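Local coordinates for protein beta-1,3-1,4-glucanase (Caldicellulosiruptor sp. F32, PDB 5H4R) that binds cellotetraose in its glycan pocket and, as a family 5 lichenase, probably hydrolyses mixed-linkage beta-1,3-1,4-glucans such as lichenan, at residues 143-149 with 161-165. The protein carries 1 engineered substitution. Residues are numbered along the deposited sequence; the frame is centred on the assembly and turned at random.
Sequences DIMPGYY and KYVKS
In this (beta/alpha)8 barrel, the loop that follows the third strand, 135-139, folds back on the helix it leads into, 156-173, and residues 143-149 with 161-165 form the buried join. The loop segment is compact: a type II beta turn runs from Met145 to Tyr148, closed by Tyr148 N to Met145 O at 2.9 Å, with Gly147 at phi/psi 97/-19, where a CB would jam against the carbonyl O of Pro146. Ile144 centres an inverse gamma turn, and Tyr149 N reaches Asp143 O at 3.1 Å, drawing the segment's ends together. The helix approaches with Tyr162 foremost; its CA lies 5.8 Å from that of Tyr148. With chi1 t (-172°), the Tyr162 ring extends to the loop and its OH donates to Asp143 OD2 at 2.7 Å. The same carboxylate also bonds Trp103 N and His104 ND1, tying in the preceding barrel loop. Tyr148 (chi1 m) sets its CB 3.9 Å from the Tyr162 ring centroid, 6° off the normal, a CH-pi contact; the rings pair offset edge-to-face, centroids 5.4 Å apart, planes at 69°. Tyr149 (chi1 t) packs CD2 at 3.6 Å from Val163 CG2, beside helix 205-226. With the side chain of Asp143 about 11 Å from a glucose unit of the bound cellotetraose, this is structural packing of a beta-alpha loop onto its own helix in a TIM barrel.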
loop_
_atom_site.group_PDB
_atom_site.type_symbol
_atom_site.label_atom_id
_atom_site.label_comp_id
_atom_site.label_asym_id
_atom_site.label_seq_id
_atom_site.Cartn_x
_atom_site.Cartn_y
_atom_site.Cartn_z
ATOM N N ASP A 143 8.279 -2.958 9.861
ATOM C CA ASP A 143 8.607 -3.936 10.887
ATOM C C ASP A 143 9.454 -5.074 10.325
ATOM O O ASP A 143 9.460 -6.178 10.868
ATOM C CB ASP A 143 7.338 -4.510 11.516
ATOM C CG ASP A 143 6.530 -3.479 12.292
ATOM O OD1 ASP A 143 7.094 -2.454 12.698
ATOM O OD2 ASP A 143 5.334 -3.740 12.550
ATOM N N ILE A 144 10.202 -4.826 9.251
ATOM C CA ILE A 144 10.910 -5.893 8.548
ATOM C C ILE A 144 12.323 -5.938 9.129
ATOM O O ILE A 144 13.250 -5.277 8.655
ATOM C CB ILE A 144 10.893 -5.689 7.035
ATOM C CG1 ILE A 144 9.466 -5.382 6.548
ATOM C CG2 ILE A 144 11.486 -6.916 6.328
ATOM C CD1 ILE A 144 8.422 -6.468 6.844
ATOM N N MET A 145 12.489 -6.743 10.174
ATOM C CA MET A 145 13.767 -6.867 10.857
ATOM C C MET A 145 13.768 -8.166 11.645
ATOM O O MET A 145 12.710 -8.615 12.104
ATOM C CB MET A 145 14.011 -5.659 11.775
ATOM C CG MET A 145 12.789 -5.165 12.490
ATOM S SD MET A 145 12.897 -3.430 13.050
ATOM C CE MET A 145 14.197 -3.662 14.234
ATOM N N PRO A 146 14.926 -8.785 11.827
ATOM C CA PRO A 146 14.987 -9.989 12.653
ATOM C C PRO A 146 14.426 -9.716 14.044
ATOM O O PRO A 146 14.688 -8.681 14.649
ATOM C CB PRO A 146 16.485 -10.316 12.685
ATOM C CG PRO A 146 17.020 -9.697 11.419
ATOM C CD PRO A 146 16.245 -8.426 11.272
ATOM N N GLY A 147 13.619 -10.641 14.536
ATOM C CA GLY A 147 12.947 -10.453 15.796
ATOM C C GLY A 147 11.533 -9.944 15.666
ATOM O O GLY A 147 10.753 -10.083 16.615
ATOM N N TYR A 148 11.185 -9.357 14.514
ATOM C CA TYR A 148 9.802 -9.008 14.214
ATOM C C TYR A 148 9.419 -9.803 12.971
ATOM O O TYR A 148 9.411 -11.034 13.026
ATOM C CB TYR A 148 9.636 -7.488 14.135
ATOM C CG TYR A 148 10.047 -6.817 15.427
ATOM C CD1 TYR A 148 9.250 -6.907 16.558
ATOM C CD2 TYR A 148 11.229 -6.115 15.524
ATOM C CE1 TYR A 148 9.631 -6.319 17.754
ATOM C CE2 TYR A 148 11.610 -5.511 16.718
ATOM C CZ TYR A 148 10.807 -5.622 17.822
ATOM O OH TYR A 148 11.177 -5.031 19.018
ATOM N N TYR A 149 9.107 -9.143 11.850
ATOM C CA TYR A 149 8.788 -9.829 10.591
ATOM C C TYR A 149 10.083 -9.964 9.794
ATOM O O TYR A 149 10.672 -8.958 9.385
ATOM C CB TYR A 149 7.728 -9.059 9.790
ATOM C CG TYR A 149 7.217 -9.794 8.565
ATOM C CD1 TYR A 149 8.056 -10.070 7.490
ATOM C CD2 TYR A 149 5.892 -10.245 8.498
ATOM C CE1 TYR A 149 7.603 -10.754 6.383
ATOM C CE2 TYR A 149 5.434 -10.921 7.385
ATOM C CZ TYR A 149 6.288 -11.164 6.336
ATOM O OH TYR A 149 5.819 -11.844 5.233
ATOM N N LYS A 161 5.339 -16.023 14.954
ATOM C CA LYS A 161 4.820 -15.540 16.231
ATOM C C LYS A 161 4.394 -14.087 16.134
ATOM O O LYS A 161 3.364 -13.684 16.697
ATOM C CB LYS A 161 5.882 -15.708 17.307
ATOM C CG LYS A 161 5.428 -15.364 18.683
ATOM C CD LYS A 161 6.539 -15.644 19.714
ATOM C CE LYS A 161 6.072 -15.462 21.150
ATOM N NZ LYS A 161 5.124 -16.515 21.605
ATOM N N TYR A 162 5.189 -13.276 15.430
ATOM C CA TYR A 162 4.891 -11.854 15.267
ATOM C C TYR A 162 3.629 -11.634 14.444
ATOM O O TYR A 162 2.740 -10.872 14.845
ATOM C CB TYR A 162 6.089 -11.148 14.613
ATOM C CG TYR A 162 5.953 -9.640 14.569
ATOM C CD1 TYR A 162 6.047 -8.895 15.728
ATOM C CD2 TYR A 162 5.735 -8.951 13.363
ATOM C CE1 TYR A 162 5.926 -7.527 15.723
ATOM C CE2 TYR A 162 5.609 -7.549 13.359
ATOM C CZ TYR A 162 5.718 -6.854 14.543
ATOM O OH TYR A 162 5.606 -5.481 14.619
ATOM N N VAL A 163 3.535 -12.281 13.280
ATOM C CA VAL A 163 2.330 -12.172 12.452
ATOM C C VAL A 163 1.105 -12.630 13.241
ATOM O O VAL A 163 0.082 -11.933 13.293
ATOM C CB VAL A 163 2.509 -12.974 11.146
ATOM C CG1 VAL A 163 1.201 -13.022 10.344
ATOM C CG2 VAL A 163 3.611 -12.375 10.306
ATOM N N LYS A 164 1.198 -13.800 13.892
ATOM C CA LYS A 164 0.078 -14.307 14.691
ATOM C C LYS A 164 -0.331 -13.305 15.761
ATOM O O LYS A 164 -1.521 -13.016 15.937
ATOM C CB LYS A 164 0.437 -15.647 15.330
ATOM C CG LYS A 164 0.424 -16.827 14.400
ATOM C CD LYS A 164 0.494 -18.138 15.197
ATOM C CE LYS A 164 0.508 -19.344 14.273
ATOM N NZ LYS A 164 0.682 -20.619 15.014
ATOM N N SER A 165 0.639 -12.760 16.496
ATOM C CA SER A 165 0.300 -11.911 17.632
ATOM C C SER A 165 -0.247 -10.566 17.192
ATOM O O SER A 165 -1.270 -10.104 17.715
ATOM C CB SER A 165 1.491 -11.684 18.544
ATOM O OG SER A 165 1.038 -10.889 19.632
#